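Local atomic coordinates of oxidized polyvinyl alcohol hydrolase (Pseudomonas sp. VM15C, PDB entry 3WWC), a protein that hydrolyses beta-diketones such as 4,6-nonanedione and cleaves oxidized polyvinyl alcohol in the second step of polyvinyl alcohol degradation. Residues W124-W129 / I176-T181; M182-L187 / G197-G202; Y205-D210 / Q232-P237; V249-G254 / V292-C297; E256-N261 / A273-S278. The protein carries 1 engineered substitution. All coordinates share one frame; numbering follows the deposited sequence.

Contact 1 (W124-W129 / I176-T181). Engineered in segment 176-181: Ala177 (natural residue Ser). With BUA (butanoic acid), chain C; BUA (butanoic acid), chain D.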
# COMPACT_ATOMS: atom_id res chain seq x y z
N TRP A 124 6.09 0.24 16.59
CA TRP A 124 5.66 -0.27 15.28
C TRP A 124 5.61 -1.77 15.24
O TRP A 124 6.46 -2.46 15.84
CB TRP A 124 6.61 0.26 14.18
CG TRP A 124 6.53 1.75 14.08
CD1 TRP A 124 7.42 2.66 14.59
CD2 TRP A 124 5.45 2.49 13.53
NE1 TRP A 124 6.94 3.93 14.38
CE2 TRP A 124 5.74 3.85 13.73
CE3 TRP A 124 4.26 2.13 12.91
CZ2 TRP A 124 4.89 4.85 13.32
CZ3 TRP A 124 3.40 3.13 12.50
CH2 TRP A 124 3.71 4.47 12.71
N ASN A 125 4.64 -2.30 14.52
CA ASN A 125 4.50 -3.73 14.46
C ASN A 125 5.57 -4.49 13.68
O ASN A 125 6.08 -5.54 14.13
CB ASN A 125 3.14 -4.12 13.87
CG ASN A 125 2.90 -5.63 13.95
OD1 ASN A 125 2.72 -6.14 15.05
ND2 ASN A 125 2.94 -6.33 12.82
N TRP A 126 5.91 -3.96 12.52
CA TRP A 126 6.77 -4.65 11.55
C TRP A 126 7.79 -3.66 10.98
O TRP A 126 7.46 -2.55 10.62
CB TRP A 126 5.83 -5.22 10.48
CG TRP A 126 6.44 -6.36 9.74
CD1 TRP A 126 6.70 -6.41 8.41
CD2 TRP A 126 6.93 -7.57 10.31
NE1 TRP A 126 7.35 -7.60 8.11
CE2 TRP A 126 7.49 -8.32 9.26
CE3 TRP A 126 6.94 -8.10 11.60
CZ2 TRP A 126 8.06 -9.58 9.46
CZ3 TRP A 126 7.52 -9.37 11.81
CH2 TRP A 126 8.07 -10.08 10.74
N ASN A 127 9.04 -4.07 10.91
CA ASN A 127 10.12 -3.14 10.54
C ASN A 127 10.26 -2.58 9.11
O ASN A 127 10.86 -1.53 8.96
CB ASN A 127 11.46 -3.79 10.92
CG ASN A 127 12.51 -2.78 11.33
OD1 ASN A 127 12.22 -1.79 11.97
ND2 ASN A 127 13.76 -3.08 10.98
N PRO A 128 9.75 -3.25 8.05
CA PRO A 128 9.94 -2.68 6.72
C PRO A 128 9.41 -1.27 6.50
O PRO A 128 10.05 -0.44 5.84
CB PRO A 128 9.23 -3.68 5.79
CG PRO A 128 9.46 -5.05 6.50
CD PRO A 128 9.23 -4.63 8.01
N TRP A 129 8.21 -1.01 7.04
CA TRP A 129 7.58 0.30 6.91
C TRP A 129 6.90 0.59 8.23
O TRP A 129 6.59 -0.30 8.99
CB TRP A 129 6.48 0.30 5.82
CG TRP A 129 6.93 -0.15 4.42
CD1 TRP A 129 6.73 -1.39 3.83
CD2 TRP A 129 7.65 0.63 3.45
NE1 TRP A 129 7.29 -1.42 2.58
CE2 TRP A 129 7.86 -0.20 2.31
CE3 TRP A 129 8.15 1.94 3.44
CZ2 TRP A 129 8.54 0.26 1.17
CZ3 TRP A 129 8.83 2.40 2.33
CH2 TRP A 129 9.02 1.56 1.19
N ILE A 176 3.25 -4.40 -2.16
CA ILE A 176 3.04 -5.79 -1.85
C ILE A 176 3.39 -6.13 -0.40
O ILE A 176 4.38 -5.63 0.13
CB ILE A 176 3.89 -6.70 -2.82
CG1 ILE A 176 3.74 -8.17 -2.47
CG2 ILE A 176 5.41 -6.37 -2.72
CD1 ILE A 176 2.36 -8.71 -2.75
N ALA A 177 2.53 -6.91 0.24
CA ALA A 177 2.82 -7.45 1.57
C ALA A 177 2.96 -6.32 2.55
O ALA A 177 1.99 -5.57 2.67
CB ALA A 177 4.09 -8.32 1.45
N SER A 178 4.09 -6.13 3.23
CA SER A 178 4.19 -5.01 4.17
C SER A 178 4.00 -3.71 3.38
O SER A 178 3.51 -2.74 3.97
CB SER A 178 5.55 -5.05 4.88
OG SER A 178 5.67 -4.00 5.82
N GLY A 179 4.39 -3.67 2.11
CA GLY A 179 4.14 -2.44 1.35
C GLY A 179 2.65 -2.27 1.09
O GLY A 179 2.21 -1.13 0.91
N GLY A 180 1.89 -3.37 1.00
CA GLY A 180 0.44 -3.26 0.87
C GLY A 180 -0.16 -2.77 2.19
O GLY A 180 -1.12 -2.02 2.17
N THR A 181 0.40 -3.20 3.34
CA THR A 181 -0.08 -2.73 4.63
C THR A 181 0.18 -1.23 4.71
O THR A 181 -0.67 -0.47 5.18
CB THR A 181 0.68 -3.46 5.75
OG1 THR A 181 0.64 -4.88 5.47
CG2 THR A 181 0.06 -3.14 7.11
C1 BUA C . 3.52 -9.28 8.65
C2 BUA C . 3.50 -9.59 7.16
C3 BUA C . 4.41 -8.61 6.43
C4 BUA C . 4.50 -8.94 4.94
O1 BUA C . 5.58 -8.66 4.37
O2 BUA C . 3.47 -9.40 4.40
C1 BUA D . 2.74 -9.23 9.03
C2 BUA D . 2.95 -9.08 10.53
C3 BUA D . 3.45 -10.41 11.11
C4 BUA D . 3.73 -10.25 12.60
O1 BUA D . 3.23 -9.26 13.17
O2 BUA D . 4.46 -11.11 13.14
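The indoles of Trp126 and Trp129 both turn an edge to Ser178. Trp126 CD1 lies 3.7 Å from Ser178 OG, and Trp129 CD1 lies 3.4 Å from the same oxygen. One face of Trp126 is covered by the two butanoic acids; C3 of the chain C molecule sits 3.5 Å from Trp126 NE1. The methyl ends of the two ligands overlap, making their joint presence there doubtful. Ser178 OG, anti to its backbone N (chi1 -178°), also meets Pro128 CB at 3.6 Å. The engineered Ala177, whose natural serine is probably a charge-relay residue, has CB 3.2 Å from O2 of the chain C acid. Asn125 ND2 donates to O1 of the chain D acid at 3.0 Å. An alanine in place of Trp126 would probably strip the ligand chains of their flat wall and leave Ser71 OG without its indole N-H. Trp126 NE1, Trp129 NE1 and Ser178 OG are held from outside, by Ser71 OG, Thr69 O and Glu131 OE2, so packing alone joins the segments and lines the ligand site.

Contact 2 (M182-L187 / G197-G202); sequences MTNRAL and GLPISG
Gly197 opens the contact, with its backbone N 3.9 Å from Leu187 CD2. A methyl group built on this glycine would come within 3.0 Å of Thr183 CG2 and 3.2 Å of Leu187 CD1, evidence that helix and strand are close here. At Leu198 the helix touches the backbone alone: Thr183 CG2 lies 3.8 Å from Leu198 N, while the leucine side chain turns away to pack on Trp65, Met250 and Val252. Pro199 carries the centre. Its CD also stands 3.8 Å from Thr183 CG2, the methyl being anti to the threonine N, and its CB lies 3.4 Å from Asn184 OD1; both helix side chains cross the proline at about a right angle. Farther on, Gly202 C is 4.3 Å from Asn184 ND2, which bonds to Glu203 O. Thr183 OG1, by contrast, is bonded within its own helix, to Gly179 O. The short axes approach to 7.6 Å, their N-to-C directions 142° apart, as the helix of the beta-alpha-beta unit 170-176, 178-189, 196-200 lies over its second strand. With Thr183 OG1 and Asn184 ND2 bonded outside this contact, what crosses is buried van der Waals contact of methyl, amide oxygen and proline ring.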
# COMPACT_ATOMS: atom_id res chain seq x y z
N MET A 182 1.36 -0.83 4.27
CA MET A 182 1.68 0.59 4.29
C MET A 182 0.74 1.39 3.39
O MET A 182 0.39 2.54 3.74
CB MET A 182 3.15 0.78 3.88
CG MET A 182 3.66 2.23 3.96
SD MET A 182 3.74 2.80 5.69
CE MET A 182 2.64 4.22 5.63
N THR A 183 0.32 0.80 2.26
CA THR A 183 -0.63 1.48 1.35
C THR A 183 -1.93 1.70 2.14
O THR A 183 -2.52 2.78 2.10
CB THR A 183 -0.91 0.62 0.13
OG1 THR A 183 0.33 0.46 -0.58
CG2 THR A 183 -1.92 1.31 -0.78
N ASN A 184 -2.44 0.66 2.81
CA ASN A 184 -3.65 0.83 3.59
C ASN A 184 -3.49 1.95 4.62
O ASN A 184 -4.39 2.80 4.77
CB ASN A 184 -3.99 -0.48 4.37
CG ASN A 184 -4.65 -1.53 3.51
OD1 ASN A 184 -5.35 -1.21 2.54
ND2 ASN A 184 -4.45 -2.82 3.87
N ARG A 185 -2.37 1.95 5.36
CA ARG A 185 -2.20 2.99 6.38
C ARG A 185 -2.18 4.40 5.78
O ARG A 185 -2.84 5.33 6.28
CB ARG A 185 -0.91 2.80 7.16
CG ARG A 185 -0.77 3.84 8.30
CD ARG A 185 0.41 3.47 9.25
NE ARG A 185 0.40 4.36 10.42
CZ ARG A 185 -0.19 4.07 11.57
NH1 ARG A 185 -0.85 2.91 11.74
NH2 ARG A 185 -0.04 4.94 12.59
N ALA A 186 -1.48 4.54 4.66
CA ALA A 186 -1.38 5.85 4.02
C ALA A 186 -2.73 6.32 3.51
O ALA A 186 -3.04 7.54 3.57
CB ALA A 186 -0.39 5.76 2.85
N LEU A 187 -3.54 5.42 2.97
CA LEU A 187 -4.86 5.81 2.47
C LEU A 187 -5.77 6.23 3.62
O LEU A 187 -6.60 7.12 3.45
CB LEU A 187 -5.51 4.65 1.70
CG LEU A 187 -4.79 4.30 0.41
CD1 LEU A 187 -5.37 2.97 -0.08
CD2 LEU A 187 -4.97 5.43 -0.64
N GLY A 197 -5.07 3.96 -4.29
CA GLY A 197 -3.94 3.09 -4.07
C GLY A 197 -4.26 1.66 -4.43
O GLY A 197 -5.41 1.26 -4.72
N LEU A 198 -3.19 0.89 -4.39
CA LEU A 198 -3.23 -0.53 -4.75
C LEU A 198 -2.59 -1.40 -3.66
O LEU A 198 -1.39 -1.80 -3.77
CB LEU A 198 -2.48 -0.70 -6.10
CG LEU A 198 -2.36 -2.12 -6.69
CD1 LEU A 198 -3.74 -2.67 -7.01
CD2 LEU A 198 -1.53 -2.05 -7.99
N PRO A 199 -3.33 -1.68 -2.57
CA PRO A 199 -2.78 -2.53 -1.49
C PRO A 199 -2.90 -4.00 -1.89
O PRO A 199 -3.99 -4.54 -1.93
CB PRO A 199 -3.65 -2.16 -0.27
CG PRO A 199 -5.00 -1.70 -0.93
CD PRO A 199 -4.60 -1.00 -2.19
N ILE A 200 -1.77 -4.62 -2.24
CA ILE A 200 -1.72 -6.01 -2.67
C ILE A 200 -1.28 -6.85 -1.49
O ILE A 200 -0.16 -6.70 -0.98
CB ILE A 200 -0.73 -6.19 -3.82
CG1 ILE A 200 -1.03 -5.23 -4.98
CG2 ILE A 200 -0.78 -7.65 -4.28
CD1 ILE A 200 -0.01 -5.36 -6.17
N SER A 201 -2.19 -7.72 -1.05
CA SER A 201 -1.90 -8.63 0.08
C SER A 201 -1.31 -7.91 1.26
O SER A 201 -0.26 -8.31 1.80
CB SER A 201 -0.98 -9.70 -0.40
OG SER A 201 -1.58 -10.40 -1.46
N GLY A 202 -1.99 -6.85 1.65
CA GLY A 202 -1.58 -6.08 2.83
C GLY A 202 -2.36 -6.52 4.05
O GLY A 202 -3.48 -7.08 3.96

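Contact 3 (Y205-D210 / Q232-P237); sequences YVTSDD and QGRVGP
Val206 and Gly233 pair in a single beta bridge that joins the loops before and after helix 216-225, where a type I turn spans Gly233 to Gly236. Two backbone bonds frame it: Arg234 N to Tyr205 O at 2.8 Å, and Thr207 N to Gln232 O at 3.0 Å. Tyr205 CB stands 3.5 Å above the face of the Arg234 guanidinium, ring and guanidinium planes 36° apart, a fit made by the bend of the arginine at chi3 (-75°). Thr207 CG2 touches Arg234 CG at 3.4 Å. Tyr205 OH bonds to Glu131, and Arg234 NH1 to Arg133 O and Asn125 OD1. At the outer end, one water links Asp209 OD1 to Gln232 N and a second links it to Gln232 NE2; Asp209 OD1 also forms a salt bridge with Lys229, and Gln232 OE1 accepts from Leu240 N. Beside the ligand pocket, where Tyr205 touches a butanoic acid, tyrosine and guanidinium thus pack together under polar bonds, including a water between Val206 O and Arg234 NE, whereas the Asp209 end is exposed and charged.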
# COMPACT_ATOMS: atom_id res chain seq x y z
N TYR A 205 -4.41 -5.91 10.41
CA TYR A 205 -4.13 -6.12 11.86
C TYR A 205 -5.42 -5.92 12.64
O TYR A 205 -5.53 -5.09 13.57
CB TYR A 205 -3.07 -5.18 12.38
CG TYR A 205 -1.75 -5.25 11.67
CD1 TYR A 205 -1.02 -6.45 11.60
CD2 TYR A 205 -1.17 -4.09 11.16
CE1 TYR A 205 0.27 -6.47 11.06
CE2 TYR A 205 0.12 -4.10 10.63
CZ TYR A 205 0.82 -5.28 10.60
OH TYR A 205 2.15 -5.29 10.16
N VAL A 206 -6.42 -6.71 12.27
CA VAL A 206 -7.75 -6.59 12.87
C VAL A 206 -7.73 -6.60 14.39
O VAL A 206 -7.02 -7.43 15.02
CB VAL A 206 -8.62 -7.73 12.35
CG1 VAL A 206 -9.96 -7.83 13.16
CG2 VAL A 206 -8.97 -7.44 10.90
N THR A 207 -8.48 -5.66 14.98
CA THR A 207 -8.60 -5.63 16.45
C THR A 207 -10.07 -5.73 16.81
O THR A 207 -10.96 -5.73 15.96
CB THR A 207 -8.11 -4.29 17.06
OG1 THR A 207 -8.97 -3.20 16.64
CG2 THR A 207 -6.65 -4.00 16.66
N SER A 208 -10.34 -5.77 18.12
CA SER A 208 -11.71 -5.73 18.55
C SER A 208 -12.21 -4.31 18.31
O SER A 208 -11.43 -3.39 18.06
CB SER A 208 -11.85 -6.03 20.05
OG SER A 208 -11.32 -7.32 20.32
N ASP A 209 -13.53 -4.12 18.44
CA ASP A 209 -14.10 -2.79 18.24
C ASP A 209 -13.52 -1.75 19.20
O ASP A 209 -13.46 -0.56 18.84
CB ASP A 209 -15.62 -2.81 18.42
CG ASP A 209 -16.35 -3.41 17.26
OD1 ASP A 209 -15.72 -3.63 16.19
OD2 ASP A 209 -17.58 -3.67 17.38
N ASP A 210 -13.14 -2.17 20.41
CA ASP A 210 -12.56 -1.24 21.38
C ASP A 210 -11.08 -0.97 21.17
O ASP A 210 -10.42 -0.28 21.97
CB ASP A 210 -12.81 -1.73 22.83
CG ASP A 210 -12.11 -3.03 23.20
OD1 ASP A 210 -11.32 -3.59 22.43
OD2 ASP A 210 -12.33 -3.52 24.34
N GLN A 232 -12.12 -2.82 12.94
CA GLN A 232 -11.04 -1.89 13.29
C GLN A 232 -9.73 -2.62 13.06
O GLN A 232 -9.69 -3.84 12.93
CB GLN A 232 -11.15 -1.52 14.78
CG GLN A 232 -12.48 -0.85 15.12
CD GLN A 232 -12.62 0.48 14.44
OE1 GLN A 232 -11.69 1.28 14.42
NE2 GLN A 232 -13.78 0.73 13.86
N GLY A 233 -8.62 -1.88 12.97
CA GLY A 233 -7.33 -2.55 12.83
C GLY A 233 -6.14 -1.65 13.18
O GLY A 233 -6.21 -0.43 13.03
N ARG A 234 -5.04 -2.30 13.57
CA ARG A 234 -3.82 -1.60 13.94
C ARG A 234 -3.17 -0.93 12.76
O ARG A 234 -2.25 -0.14 12.96
CB ARG A 234 -2.84 -2.58 14.63
CG ARG A 234 -3.41 -3.11 15.94
CD ARG A 234 -2.41 -3.94 16.71
NE ARG A 234 -2.27 -5.26 16.09
CZ ARG A 234 -1.14 -5.86 15.72
NH1 ARG A 234 0.04 -5.27 15.84
NH2 ARG A 234 -1.18 -7.11 15.25
N VAL A 235 -3.58 -1.25 11.52
CA VAL A 235 -3.00 -0.58 10.34
C VAL A 235 -3.40 0.89 10.30
O VAL A 235 -2.66 1.73 9.74
CB VAL A 235 -3.49 -1.28 9.03
CG1 VAL A 235 -5.00 -1.03 8.78
CG2 VAL A 235 -2.68 -0.78 7.82
N GLY A 236 -4.52 1.25 10.93
CA GLY A 236 -5.01 2.62 10.78
C GLY A 236 -5.22 3.37 12.06
O GLY A 236 -4.72 2.99 13.10
N PRO A 237 -5.89 4.50 11.96
CA PRO A 237 -6.20 5.31 13.14
C PRO A 237 -7.13 4.43 14.00
O PRO A 237 -7.77 3.52 13.48
CB PRO A 237 -7.03 6.46 12.52
CG PRO A 237 -6.62 6.52 11.11
CD PRO A 237 -6.41 5.10 10.71
O HOH W 1 -4.55 -7.00 16.22
O HOH W 2 -13.48 -4.24 14.95
O HOH W 3 -15.85 -1.45 13.91

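Contact 4 (V249-G254 / V292-C297); sequences VMTVWG and VVHVAC
His294 has CG anti to its backbone N (chi1 -177°), and Thr251 has OG1 anti to its carbonyl carbon (chi1 -59°). These torsions bring the imidazole across to the neighbouring strand, where His294 NE2 and Thr251 OG1 form a 2.7 Å hydrogen bond near the ring plane, with either atom a possible donor. Val249 O lies over one face of the same ring, 3.5 Å from His294 CD2. The other nitrogen, ND1, is bonded to Gly347 O, which fixes the rotation of the imidazole from both sides. A phenylalanine in place of His294 would probably leave Thr251 OG1 and Gly347 O without this bridge between them and free the threonine hydroxyl to turn. On the sheet face of Met250, Val252, Val295 and Cys297 the contacts are apolar: Met250 CG meets Val295 CB at 4.1 Å, and Met250 SD lies 3.9 Å from Cys297 SG, itself in the disulfide with Cys344. Five backbone bonds knit the strands, among them Val295 N to Val249 O at 2.8 Å. Helix 275-288 covers the His294 face, its Ser283, probably a charge-relay residue, packing on the ring; helix 310-322 covers the Met250 face. With short axes 4.7 Å apart and 20° from parallel, the pair belongs to a central sheet whose strand order, 1-2-4-3-5-6-7-8, is consistent with an alpha/beta-hydrolase fold.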
# COMPACT_ATOMS: atom_id res chain seq x y z
N VAL A 249 -9.69 2.66 -4.53
CA VAL A 249 -8.79 1.69 -3.90
C VAL A 249 -9.02 0.34 -4.53
O VAL A 249 -10.17 -0.13 -4.64
CB VAL A 249 -9.06 1.59 -2.39
CG1 VAL A 249 -8.09 0.59 -1.73
CG2 VAL A 249 -8.92 2.99 -1.74
N MET A 250 -7.93 -0.29 -4.94
CA MET A 250 -7.99 -1.63 -5.54
C MET A 250 -7.21 -2.58 -4.62
O MET A 250 -5.99 -2.50 -4.54
CB MET A 250 -7.35 -1.62 -6.93
CG MET A 250 -7.52 -3.00 -7.59
SD MET A 250 -6.74 -3.03 -9.27
CE MET A 250 -7.94 -2.10 -10.18
N THR A 251 -7.95 -3.44 -3.93
CA THR A 251 -7.33 -4.40 -3.00
C THR A 251 -7.18 -5.73 -3.70
O THR A 251 -8.14 -6.21 -4.32
CB THR A 251 -8.20 -4.59 -1.79
OG1 THR A 251 -8.39 -3.32 -1.13
CG2 THR A 251 -7.55 -5.58 -0.81
N VAL A 252 -6.01 -6.34 -3.62
CA VAL A 252 -5.77 -7.63 -4.32
C VAL A 252 -5.43 -8.75 -3.33
O VAL A 252 -4.56 -8.57 -2.44
CB VAL A 252 -4.59 -7.49 -5.28
CG1 VAL A 252 -4.36 -8.80 -6.05
CG2 VAL A 252 -4.85 -6.33 -6.27
N TRP A 253 -6.14 -9.86 -3.47
CA TRP A 253 -5.92 -11.08 -2.67
C TRP A 253 -5.35 -12.13 -3.62
O TRP A 253 -5.87 -12.31 -4.72
CB TRP A 253 -7.26 -11.59 -2.11
CG TRP A 253 -7.14 -12.87 -1.37
CD1 TRP A 253 -6.37 -13.10 -0.25
CD2 TRP A 253 -7.88 -14.09 -1.59
NE1 TRP A 253 -6.59 -14.36 0.23
CE2 TRP A 253 -7.52 -14.99 -0.58
CE3 TRP A 253 -8.81 -14.50 -2.56
CZ2 TRP A 253 -8.06 -16.29 -0.49
CZ3 TRP A 253 -9.35 -15.79 -2.47
CH2 TRP A 253 -8.97 -16.66 -1.44
N GLY A 254 -4.31 -12.83 -3.16
CA GLY A 254 -3.61 -13.81 -3.98
C GLY A 254 -4.10 -15.24 -3.88
O GLY A 254 -3.41 -16.18 -4.35
N VAL A 292 -15.54 6.73 -1.99
CA VAL A 292 -14.49 5.79 -2.42
C VAL A 292 -15.05 4.74 -3.35
O VAL A 292 -16.11 4.16 -3.08
CB VAL A 292 -13.91 5.04 -1.19
CG1 VAL A 292 -12.86 4.02 -1.64
CG2 VAL A 292 -13.28 6.02 -0.24
N VAL A 293 -14.37 4.48 -4.47
CA VAL A 293 -14.68 3.37 -5.38
C VAL A 293 -13.72 2.27 -4.90
O VAL A 293 -12.52 2.49 -4.89
CB VAL A 293 -14.34 3.72 -6.84
CG1 VAL A 293 -14.41 2.48 -7.74
CG2 VAL A 293 -15.31 4.78 -7.36
N HIS A 294 -14.24 1.12 -4.48
CA HIS A 294 -13.37 0.04 -4.10
C HIS A 294 -13.49 -1.08 -5.11
O HIS A 294 -14.59 -1.49 -5.46
CB HIS A 294 -13.73 -0.53 -2.71
CG HIS A 294 -12.79 -1.61 -2.29
ND1 HIS A 294 -12.99 -2.94 -2.62
CD2 HIS A 294 -11.54 -1.53 -1.78
CE1 HIS A 294 -11.89 -3.62 -2.34
NE2 HIS A 294 -10.99 -2.80 -1.83
N VAL A 295 -12.35 -1.56 -5.59
CA VAL A 295 -12.34 -2.66 -6.53
C VAL A 295 -11.66 -3.86 -5.81
O VAL A 295 -10.54 -3.71 -5.30
CB VAL A 295 -11.55 -2.30 -7.81
CG1 VAL A 295 -11.54 -3.52 -8.72
CG2 VAL A 295 -12.17 -1.08 -8.56
N ALA A 296 -12.37 -5.00 -5.72
CA ALA A 296 -11.82 -6.19 -5.09
C ALA A 296 -11.34 -7.12 -6.19
O ALA A 296 -12.13 -7.56 -7.03
CB ALA A 296 -12.93 -6.86 -4.24
N CYS A 297 -10.05 -7.42 -6.21
CA CYS A 297 -9.46 -8.29 -7.20
C CYS A 297 -8.88 -9.55 -6.56
O CYS A 297 -8.20 -9.46 -5.56
CB CYS A 297 -8.28 -7.61 -7.89
SG CYS A 297 -8.74 -6.43 -9.17

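Contact 5 (E256-N261 / A273-S278); sequences EKDLWN and ADYRPS. With BUA (butanoic acid), chain C.
Trp260 and Ala273, an antiparallel hydrogen-bonded pair, make the tight end: Trp260 N donates to Ala273 O at 2.9 Å. Trp260 CB meets the edge of the Tyr275 ring, 3.7 Å from Tyr275 CE1. Both aromatics line the butanoic acid pocket: O2 of the chain C acid lies over one face of Trp260, and Tyr275 OH points to it, though at a doubtful 2.4 Å. Asp258 OD1 comes 3.3 Å from Tyr275 CD1 and is bonded to His303, while OD2 is bonded to Ser201 OG and Gly254 N. His303 in turn bonds the acid beside Ala177, consistent with an Asp-His-Ser triad. Asp274, also buried, N-caps helix 275-288 through OD1 and Arg276 N at 3.0 Å, and its OD2 pairs with Arg220 of helix 216-225. The loose, wet side is the salt bridge of Arg276 NH2 with Glu256 OE2 at 2.8 Å, 47° above the carboxylate plane, where a water joins NH2 to Glu256 O. The contact thus sits where hairpin 259-263/269-274 runs into helix 275-288, beside Trp253 of strand 247-253.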
# COMPACT_ATOMS: atom_id res chain seq x y z
N GLU A 256 -5.80 -18.88 -2.10
CA GLU A 256 -5.60 -19.84 -1.01
C GLU A 256 -4.24 -19.86 -0.36
O GLU A 256 -4.11 -20.12 0.86
CB GLU A 256 -5.97 -21.25 -1.50
CG GLU A 256 -7.42 -21.35 -1.86
CD GLU A 256 -8.30 -21.22 -0.63
OE1 GLU A 256 -7.89 -21.77 0.44
OE2 GLU A 256 -9.40 -20.60 -0.71
N LYS A 257 -3.20 -19.62 -1.15
CA LYS A 257 -1.85 -19.62 -0.65
C LYS A 257 -1.30 -18.23 -0.28
O LYS A 257 -0.11 -18.07 -0.05
CB LYS A 257 -0.89 -20.22 -1.68
CG LYS A 257 -1.21 -21.67 -2.10
CD LYS A 257 -1.03 -22.62 -0.94
CE LYS A 257 -0.33 -23.90 -1.39
NZ LYS A 257 -0.90 -24.43 -2.66
N ASP A 258 -2.17 -17.22 -0.20
CA ASP A 258 -1.73 -15.88 0.15
C ASP A 258 -1.65 -15.81 1.69
O ASP A 258 -2.58 -15.37 2.36
CB ASP A 258 -2.70 -14.86 -0.45
CG ASP A 258 -2.18 -13.42 -0.32
OD1 ASP A 258 -1.08 -13.24 0.26
OD2 ASP A 258 -2.89 -12.47 -0.76
N LEU A 259 -0.50 -16.28 2.19
CA LEU A 259 -0.20 -16.44 3.62
C LEU A 259 1.25 -16.10 3.78
O LEU A 259 1.98 -16.18 2.80
CB LEU A 259 -0.37 -17.91 4.02
CG LEU A 259 -1.71 -18.58 3.70
CD1 LEU A 259 -1.64 -20.11 3.81
CD2 LEU A 259 -2.75 -18.01 4.67
N TRP A 260 1.68 -15.74 4.98
CA TRP A 260 3.09 -15.43 5.20
C TRP A 260 3.60 -16.14 6.43
O TRP A 260 2.96 -16.10 7.48
CB TRP A 260 3.29 -13.90 5.38
CG TRP A 260 4.73 -13.41 5.70
CD1 TRP A 260 5.18 -12.88 6.89
CD2 TRP A 260 5.83 -13.38 4.80
NE1 TRP A 260 6.51 -12.50 6.77
CE2 TRP A 260 6.93 -12.80 5.50
CE3 TRP A 260 6.01 -13.77 3.47
CZ2 TRP A 260 8.19 -12.62 4.91
CZ3 TRP A 260 7.26 -13.59 2.88
CH2 TRP A 260 8.33 -13.02 3.60
N ASN A 261 4.75 -16.79 6.29
CA ASN A 261 5.37 -17.45 7.43
C ASN A 261 6.57 -16.61 7.84
O ASN A 261 7.46 -16.33 7.04
CB ASN A 261 5.89 -18.83 7.04
CG ASN A 261 4.76 -19.78 6.66
OD1 ASN A 261 4.86 -20.51 5.67
ND2 ASN A 261 3.71 -19.77 7.43
N ALA A 273 0.65 -14.57 9.17
CA ALA A 273 -0.30 -13.69 8.49
C ALA A 273 -1.10 -14.45 7.45
O ALA A 273 -0.54 -15.28 6.73
CB ALA A 273 0.42 -12.53 7.85
N ASP A 274 -2.38 -14.14 7.39
CA ASP A 274 -3.29 -14.74 6.41
C ASP A 274 -3.95 -13.53 5.77
O ASP A 274 -4.62 -12.76 6.45
CB ASP A 274 -4.32 -15.60 7.14
CG ASP A 274 -5.33 -16.23 6.19
OD1 ASP A 274 -5.45 -15.75 5.03
OD2 ASP A 274 -6.01 -17.21 6.59
N TYR A 275 -3.79 -13.38 4.45
CA TYR A 275 -4.32 -12.15 3.84
C TYR A 275 -5.76 -12.22 3.36
O TYR A 275 -6.32 -11.24 2.86
CB TYR A 275 -3.34 -11.66 2.75
CG TYR A 275 -1.98 -11.40 3.38
CD1 TYR A 275 -1.04 -12.43 3.49
CD2 TYR A 275 -1.67 -10.15 3.90
CE1 TYR A 275 0.19 -12.22 4.11
CE2 TYR A 275 -0.45 -9.93 4.54
CZ TYR A 275 0.45 -10.97 4.63
OH TYR A 275 1.65 -10.77 5.25
N ARG A 276 -6.42 -13.34 3.59
CA ARG A 276 -7.84 -13.41 3.26
C ARG A 276 -8.61 -12.45 4.22
O ARG A 276 -9.37 -11.59 3.77
CB ARG A 276 -8.31 -14.89 3.41
CG ARG A 276 -9.84 -15.04 3.18
CD ARG A 276 -10.36 -16.40 3.76
NE ARG A 276 -9.59 -17.50 3.22
CZ ARG A 276 -9.91 -18.18 2.13
NH1 ARG A 276 -11.03 -17.89 1.46
NH2 ARG A 276 -9.08 -19.08 1.65
N PRO A 277 -8.45 -12.58 5.56
CA PRO A 277 -9.20 -11.63 6.39
C PRO A 277 -8.82 -10.16 6.22
O PRO A 277 -9.67 -9.29 6.38
CB PRO A 277 -8.96 -12.13 7.82
CG PRO A 277 -7.69 -12.87 7.75
CD PRO A 277 -7.77 -13.59 6.39
N SER A 278 -7.55 -9.89 5.94
CA SER A 278 -7.12 -8.50 5.82
C SER A 278 -7.57 -7.86 4.53
O SER A 278 -7.92 -6.67 4.55
CB SER A 278 -5.63 -8.37 6.02
OG SER A 278 -4.94 -9.13 5.06
C1 BUA C . 3.52 -9.28 8.65
C2 BUA C . 3.50 -9.59 7.16
C3 BUA C . 4.41 -8.61 6.43
C4 BUA C . 4.50 -8.94 4.94
O1 BUA C . 5.58 -8.66 4.37
O2 BUA C . 3.47 -9.40 4.40
O HOH W 4 -6.21 -18.89 2.31
O HOH W 5 -5.25 -16.23 2.14

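Overall arrangement
Contacts 1 and 5 both touch the chain C butanoic acid, their centres about 14 Å apart, with Trp126 CZ2 4.3 Å from Trp260 NE1. Contact 1 holds Ala177 of the active site; the side chains of Tyr275 (contact 5) and Tyr205 (contact 3) lie about 5 and 9 Å from that of Ala177. Contact 2 follows contact 1 along helix 178-189 and reaches contact 4 through the central sheet, Gly197 O and Met250 N being 3.0 Å apart. It meets contact 5 where Ser201 OG lies 2.5 Å from Asp258 OD2. Contact 3 joins contact 1 through Asn125 OD1 and Arg234 NH1. Contact 4 stands back: the Trp253 side chain lies about 11 Å from the nearer butanoic acid.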